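Local coordinates for protein alkylpurine DNA glycosylase AlkC (Pseudomonas fluorescens, PDB 5VHV) that probably excises alkylated purine bases from DNA as a base excision repair glycosylase, without flipping the damaged nucleotide out of the duplex, at residues S154-P159 and L197-K202; V193-N198 and A229-I234. All blocks are in the same frame, centred on the assembly; numbering follows the deposited sequence.

Contact 1: S154-P159 and L197-K202; sequences SRPRLP and LNDITK. With nucleotides of chain C.
R155 bends at chi3 (65°), which turns NE back toward D199, while the D199 side chain leaves its helix with CG anti to the carbonyl carbon (chi1 -72°) and meets the arginine side-on. R155 NE reaches D199 OD2 at 2.9 Å in a nearly straight bond, and R155 NH2 reaches D199 OD1, also at 2.9 Å, from the syn side. The bridge is not flat: the guanidinium and carboxylate planes stand 43° apart. D199 OD2 takes a second donor, R157 N at 3.0 Å, from the opposite face of the carboxylate to NE. One carboxylate near the end of helix 187-201 thus holds both a side chain and the backbone of loop 154-159. P156 CG also packs on D199 CB at 3.8 Å. The R157 guanidinium lies with one face on K202 CB, 3.7 Å from CZ, and its NH2 turns to a salt bridge with D203. K202 NZ goes instead to the phosphate oxygen OP1 of DA6 of chain C, 2.8 Å away. R155 NH2 also hydrogen-bonds a modified base of the DNA, and E152 pairs with NH1, so D199 and E152 together probably fix the orientation of this guanidinium toward the DNA.

Contact 2: V193-N198 and A229-I234; sequences VANHLN and ALRSLI. With nucleotides of chain C.
N198 OD1 is gripped by two donors: S232 OG, at 2.7 Å on a lone pair in the carbonyl plane, and a water at 3.0 Å. The same water donates to A229 O and accepts from L233 N, tying the amide to the backbone at the start of helix 231-235. Because N198 CG lies anti to the backbone N (chi1 -179°), the amide extends from helix 187-201 toward this junction. Its other end, ND2, sits over the centre of the R231 guanidinium, 3.5 Å from CZ, with the two planes stacked at 28°. The R231 chain is extended from CG to NE and carries the guanidinium across to N195, whose OD1 accepts from NH1 at 2.9 Å and more weakly from NH2. NH1 is also bonded to H228 O, within helix 220-229.

Within the helical DNA alkylation repair fold, helix 187-201 here meets the break between helices 220-229 and 231-235, with helix 205-213 intervening in the sequence. With A229 lacking a long side chain, the backbones come close: its CA approaches A194 O at 3.4 Å in a CA-H...O contact, and its CB touches L197 CB at 3.5 Å.

An alanine in place of R231 would probably leave N195 OD1 without these donors and the N198 amide without its stacking partner, freer to turn. N195 and R231 each also pack on a modified base of the bound DNA.

Contacts 1 and 2 use overlapping stretches at the end of helix 187-201, share L197 and N198, and have centres 8 Å apart. They touch directly, among other places, where S154 OG lies 3.2 Å from H196 CE1 and where K202 CE lies 3.4 Å from S232 OG. Both converge on one phosphate, since N198 ND2 donates to OP1 of DA6 of chain C at 2.9 Å, the same oxygen that K202 takes. D199 turns to loop 154-159, whereas its neighbour N198 turns to 229-234. The side chains of R155 and N195 lie about 8 and 9 Å from the bound 9B4 molecule, so both contacts lie near its pocket but not in it; their closer neighbour is the DNA.

Contact 1: S154-P159 and L197-K202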
loop_
_atom_site.group_PDB
_atom_site.type_symbol
_atom_site.label_atom_id
_atom_site.label_comp_id
_atom_site.label_asym_id
_atom_site.label_seq_id
_atom_site.Cartn_x
_atom_site.Cartn_y
_atom_site.Cartn_z
ATOM N N SER A 154 -10.210 -2.422 6.164
ATOM C CA SER A 154 -10.014 -2.518 7.597
ATOM C C SER A 154 -8.561 -2.295 7.993
ATOM O O SER A 154 -8.231 -2.425 9.171
ATOM C CB SER A 154 -10.509 -3.880 8.093
ATOM O OG SER A 154 -9.769 -4.970 7.537
ATOM N N ARG A 155 -7.695 -1.974 7.035
ATOM C CA ARG A 155 -6.271 -1.817 7.327
ATOM C C ARG A 155 -6.043 -0.776 8.419
ATOM O O ARG A 155 -6.677 0.295 8.406
ATOM C CB ARG A 155 -5.517 -1.366 6.078
ATOM C CG ARG A 155 -5.153 -2.494 5.161
ATOM C CD ARG A 155 -4.467 -1.958 3.912
ATOM N NE ARG A 155 -3.186 -1.328 4.218
ATOM C CZ ARG A 155 -2.280 -0.978 3.306
ATOM N NH1 ARG A 155 -2.527 -1.144 2.012
ATOM N NH2 ARG A 155 -1.109 -0.464 3.693
ATOM N N PRO A 156 -5.097 -1.011 9.329
ATOM C CA PRO A 156 -4.752 0.054 10.278
ATOM C C PRO A 156 -4.320 1.345 9.592
ATOM O O PRO A 156 -4.710 2.445 10.020
ATOM C CB PRO A 156 -3.603 -0.563 11.092
ATOM C CG PRO A 156 -3.681 -2.021 10.883
ATOM C CD PRO A 156 -4.366 -2.265 9.585
ATOM N N ARG A 157 -3.479 1.237 8.560
ATOM C CA ARG A 157 -2.767 2.375 7.977
ATOM C C ARG A 157 -2.919 2.395 6.453
ATOM O O ARG A 157 -1.937 2.373 5.703
ATOM C CB ARG A 157 -1.297 2.328 8.328
ATOM C CG ARG A 157 -1.043 2.464 9.811
ATOM C CD ARG A 157 0.427 2.333 10.048
ATOM N NE ARG A 157 0.776 2.393 11.457
ATOM C CZ ARG A 157 1.866 2.973 11.924
ATOM N NH1 ARG A 157 2.717 3.567 11.107
ATOM N NH2 ARG A 157 2.108 2.972 13.217
ATOM N N LEU A 158 -4.155 2.485 5.997
ATOM C CA LEU A 158 -4.410 2.572 4.558
ATOM C C LEU A 158 -3.903 3.904 3.999
ATOM O O LEU A 158 -4.273 4.967 4.514
ATOM C CB LEU A 158 -5.910 2.447 4.297
ATOM C CG LEU A 158 -6.295 2.461 2.812
ATOM C CD1 LEU A 158 -5.864 1.169 2.094
ATOM C CD2 LEU A 158 -7.791 2.667 2.637
ATOM N N PRO A 159 -3.104 3.908 2.932
ATOM C CA PRO A 159 -2.729 5.191 2.328
ATOM C C PRO A 159 -3.955 5.957 1.842
ATOM O O PRO A 159 -4.928 5.375 1.362
ATOM C CB PRO A 159 -1.808 4.786 1.171
ATOM C CG PRO A 159 -1.166 3.512 1.672
ATOM C CD PRO A 159 -2.348 2.792 2.335
ATOM N N LEU A 197 -1.189 -6.999 7.109
ATOM C CA LEU A 197 -0.264 -7.544 8.099
ATOM C C LEU A 197 0.989 -6.678 8.254
ATOM O O LEU A 197 1.444 -6.442 9.373
ATOM C CB LEU A 197 0.107 -8.977 7.720
ATOM C CG LEU A 197 -1.010 -9.998 7.966
ATOM C CD1 LEU A 197 -0.693 -11.288 7.222
ATOM C CD2 LEU A 197 -1.194 -10.277 9.434
ATOM N N ASN A 198 1.567 -6.200 7.149
ATOM C CA ASN A 198 2.705 -5.288 7.252
ATOM C C ASN A 198 2.341 -4.037 8.056
ATOM O O ASN A 198 3.124 -3.589 8.901
ATOM C CB ASN A 198 3.210 -4.941 5.843
ATOM C CG ASN A 198 4.395 -4.020 5.858
ATOM O OD1 ASN A 198 5.432 -4.330 6.446
ATOM N ND2 ASN A 198 4.268 -2.894 5.185
ATOM N N ASP A 199 1.155 -3.463 7.830
ATOM C CA ASP A 199 0.683 -2.376 8.700
ATOM C C ASP A 199 0.777 -2.759 10.180
ATOM O O ASP A 199 1.191 -1.960 11.024
ATOM C CB ASP A 199 -0.784 -2.011 8.418
ATOM C CG ASP A 199 -1.025 -1.270 7.111
ATOM O OD1 ASP A 199 -0.110 -0.951 6.325
ATOM O OD2 ASP A 199 -2.223 -0.986 6.898
ATOM N N ILE A 200 0.299 -3.954 10.525
ATOM C CA ILE A 200 0.282 -4.365 11.927
ATOM C C ILE A 200 1.693 -4.432 12.468
ATOM O O ILE A 200 1.925 -4.125 13.646
ATOM C CB ILE A 200 -0.441 -5.714 12.100
ATOM C CG1 ILE A 200 -1.894 -5.606 11.614
ATOM C CG2 ILE A 200 -0.414 -6.173 13.558
ATOM C CD1 ILE A 200 -2.619 -6.940 11.598
ATOM N N THR A 201 2.661 -4.818 11.630
ATOM C CA THR A 201 4.009 -4.965 12.151
ATOM C C THR A 201 4.570 -3.636 12.624
ATOM O O THR A 201 5.549 -3.637 13.383
ATOM C CB THR A 201 5.005 -5.590 11.146
ATOM O OG1 THR A 201 5.274 -4.708 10.049
ATOM C CG2 THR A 201 4.555 -6.947 10.643
ATOM N N LYS A 202 3.987 -2.507 12.194
ATOM C CA LYS A 202 4.487 -1.208 12.640
ATOM C C LYS A 202 4.190 -0.976 14.116
ATOM O O LYS A 202 4.893 -0.200 14.772
ATOM C CB LYS A 202 3.883 -0.069 11.811
ATOM C CG LYS A 202 4.079 -0.226 10.274
ATOM C CD LYS A 202 5.468 -0.697 9.875
ATOM C CE LYS A 202 5.593 -0.841 8.348
ATOM N NZ LYS A 202 5.321 0.464 7.676
ATOM P P DA C 6 5.863 0.824 4.097
ATOM O OP1 DA C 6 5.290 -0.216 5.011
ATOM O OP2 DA C 6 7.108 0.580 3.345
ATOM O "O5'" DA C 6 4.806 1.299 3.016
ATOM C "C5'" DA C 6 3.424 1.406 3.363
ATOM C "C4'" DA C 6 2.658 2.057 2.239
ATOM O "O4'" DA C 6 3.135 3.413 2.057
ATOM C "C3'" DA C 6 2.823 1.361 0.865
ATOM O "O3'" DA C 6 1.567 0.905 0.363
ATOM C "C2'" DA C 6 3.403 2.434 -0.029
ATOM C "C1'" DA C 6 3.023 3.704 0.689
ATOM N N9 DA C 6 3.851 4.837 0.318
ATOM C C8 DA C 6 5.215 4.886 0.247
ATOM N N7 DA C 6 5.676 6.033 -0.187
ATOM C C5 DA C 6 4.532 6.764 -0.451
ATOM C C6 DA C 6 4.327 8.056 -0.958
ATOM N N6 DA C 6 5.334 8.885 -1.299
ATOM N N1 DA C 6 3.050 8.490 -1.074
ATOM C C2 DA C 6 2.054 7.666 -0.731
ATOM N N3 DA C 6 2.128 6.420 -0.263
ATOM C C4 DA C 6 3.402 6.030 -0.143
HETATM O O HOH W 1 0.709 2.221 5.281
#

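Contact 2: V193-N198 and A229-I234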
loop_
_atom_site.group_PDB
_atom_site.type_symbol
_atom_site.label_atom_id
_atom_site.label_comp_id
_atom_site.label_asym_id
_atom_site.label_seq_id
_atom_site.Cartn_x
_atom_site.Cartn_y
_atom_site.Cartn_z
ATOM N N VAL A 193 -4.020 -8.799 2.081
ATOM C CA VAL A 193 -3.742 -9.452 3.357
ATOM C C VAL A 193 -2.315 -9.133 3.789
ATOM O O VAL A 193 -2.045 -8.802 4.956
ATOM C CB VAL A 193 -3.970 -10.974 3.256
ATOM C CG1 VAL A 193 -3.605 -11.665 4.579
ATOM C CG2 VAL A 193 -5.406 -11.282 2.891
ATOM N N ALA A 194 -1.383 -9.235 2.850
ATOM C CA ALA A 194 0.021 -8.990 3.160
ATOM C C ALA A 194 0.224 -7.555 3.602
ATOM O O ALA A 194 0.974 -7.293 4.547
ATOM C CB ALA A 194 0.910 -9.303 1.954
ATOM N N ASN A 195 -0.422 -6.609 2.919
ATOM C CA ASN A 195 -0.240 -5.203 3.272
ATOM C C ASN A 195 -0.890 -4.862 4.612
ATOM O O ASN A 195 -0.355 -4.048 5.376
ATOM C CB ASN A 195 -0.765 -4.312 2.148
ATOM C CG ASN A 195 0.141 -4.361 0.912
ATOM O OD1 ASN A 195 1.361 -4.639 1.003
ATOM N ND2 ASN A 195 -0.439 -4.115 -0.242
ATOM N N HIS A 196 -2.056 -5.438 4.900
ATOM C CA HIS A 196 -2.674 -5.270 6.216
ATOM C C HIS A 196 -1.750 -5.809 7.310
ATOM O O HIS A 196 -1.486 -5.134 8.310
ATOM C CB HIS A 196 -4.040 -5.965 6.200
ATOM C CG HIS A 196 -4.902 -5.720 7.401
ATOM N ND1 HIS A 196 -6.268 -5.552 7.295
ATOM C CD2 HIS A 196 -4.625 -5.683 8.725
ATOM C CE1 HIS A 196 -6.791 -5.419 8.500
ATOM N NE2 HIS A 196 -5.814 -5.474 9.385
ATOM N N LEU A 197 -1.189 -6.999 7.109
ATOM C CA LEU A 197 -0.264 -7.544 8.099
ATOM C C LEU A 197 0.989 -6.678 8.254
ATOM O O LEU A 197 1.444 -6.442 9.373
ATOM C CB LEU A 197 0.107 -8.977 7.720
ATOM C CG LEU A 197 -1.010 -9.998 7.966
ATOM C CD1 LEU A 197 -0.693 -11.288 7.222
ATOM C CD2 LEU A 197 -1.194 -10.277 9.434
ATOM N N ASN A 198 1.567 -6.200 7.149
ATOM C CA ASN A 198 2.705 -5.288 7.252
ATOM C C ASN A 198 2.341 -4.037 8.056
ATOM O O ASN A 198 3.124 -3.589 8.901
ATOM C CB ASN A 198 3.210 -4.941 5.843
ATOM C CG ASN A 198 4.395 -4.020 5.858
ATOM O OD1 ASN A 198 5.432 -4.330 6.446
ATOM N ND2 ASN A 198 4.268 -2.894 5.185
ATOM N N ALA A 229 4.126 -9.720 3.956
ATOM C CA ALA A 229 3.679 -9.228 5.253
ATOM C C ALA A 229 4.864 -8.832 6.117
ATOM O O ALA A 229 4.804 -7.852 6.865
ATOM C CB ALA A 229 2.877 -10.319 5.966
ATOM N N LEU A 230 5.933 -9.624 6.057
ATOM C CA LEU A 230 7.088 -9.471 6.921
ATOM C C LEU A 230 8.161 -8.581 6.314
ATOM O O LEU A 230 9.243 -8.454 6.895
ATOM C CB LEU A 230 7.686 -10.840 7.234
ATOM C CG LEU A 230 6.819 -11.778 8.091
ATOM C CD1 LEU A 230 7.371 -13.194 8.123
ATOM C CD2 LEU A 230 6.688 -11.218 9.495
ATOM N N ARG A 231 7.871 -7.921 5.198
ATOM C CA ARG A 231 8.934 -7.245 4.450
ATOM C C ARG A 231 9.620 -6.153 5.258
ATOM O O ARG A 231 10.827 -5.937 5.088
ATOM C CB ARG A 231 8.374 -6.687 3.150
ATOM C CG ARG A 231 7.371 -5.517 3.289
ATOM C CD ARG A 231 6.771 -5.280 1.923
ATOM N NE ARG A 231 5.931 -4.103 1.786
ATOM C CZ ARG A 231 4.607 -4.089 1.897
ATOM N NH1 ARG A 231 3.944 -5.176 2.233
ATOM N NH2 ARG A 231 3.946 -2.971 1.644
ATOM N N SER A 232 8.886 -5.438 6.119
ATOM C CA SER A 232 9.524 -4.395 6.914
ATOM C C SER A 232 10.390 -5.013 8.003
ATOM O O SER A 232 11.530 -4.589 8.224
ATOM C CB SER A 232 8.462 -3.458 7.515
ATOM O OG SER A 232 7.696 -2.833 6.492
ATOM N N LEU A 233 9.890 -6.055 8.665
ATOM C CA LEU A 233 10.694 -6.705 9.698
ATOM C C LEU A 233 11.934 -7.367 9.106
ATOM O O LEU A 233 12.990 -7.377 9.748
ATOM C CB LEU A 233 9.852 -7.730 10.458
ATOM C CG LEU A 233 8.657 -7.148 11.233
ATOM C CD1 LEU A 233 7.886 -8.236 11.992
ATOM C CD2 LEU A 233 9.111 -6.078 12.206
ATOM N N ILE A 234 11.832 -7.891 7.887
ATOM C CA ILE A 234 13.002 -8.486 7.241
ATOM C C ILE A 234 14.069 -7.426 6.999
ATOM O O ILE A 234 15.261 -7.669 7.224
ATOM C CB ILE A 234 12.592 -9.194 5.933
ATOM C CG1 ILE A 234 11.812 -10.478 6.258
ATOM C CG2 ILE A 234 13.824 -9.547 5.047
ATOM C CD1 ILE A 234 11.040 -11.010 5.100
ATOM P P DA C 6 5.863 0.824 4.097
ATOM O OP1 DA C 6 5.290 -0.216 5.011
ATOM O OP2 DA C 6 7.108 0.580 3.345
ATOM O "O5'" DA C 6 4.806 1.299 3.016
ATOM C "C5'" DA C 6 3.424 1.406 3.363
ATOM C "C4'" DA C 6 2.658 2.057 2.239
ATOM O "O4'" DA C 6 3.135 3.413 2.057
ATOM C "C3'" DA C 6 2.823 1.361 0.865
ATOM O "O3'" DA C 6 1.567 0.905 0.363
ATOM C "C2'" DA C 6 3.403 2.434 -0.029
ATOM C "C1'" DA C 6 3.023 3.704 0.689
ATOM N N9 DA C 6 3.851 4.837 0.318
ATOM C C8 DA C 6 5.215 4.886 0.247
ATOM N N7 DA C 6 5.676 6.033 -0.187
ATOM C C5 DA C 6 4.532 6.764 -0.451
ATOM C C6 DA C 6 4.327 8.056 -0.958
ATOM N N6 DA C 6 5.334 8.885 -1.299
ATOM N N1 DA C 6 3.050 8.490 -1.074
ATOM C C2 DA C 6 2.054 7.666 -0.731
ATOM N N3 DA C 6 2.128 6.420 -0.263
ATOM C C4 DA C 6 3.402 6.030 -0.143
HETATM O O HOH W 2 6.868 -6.388 8.138
#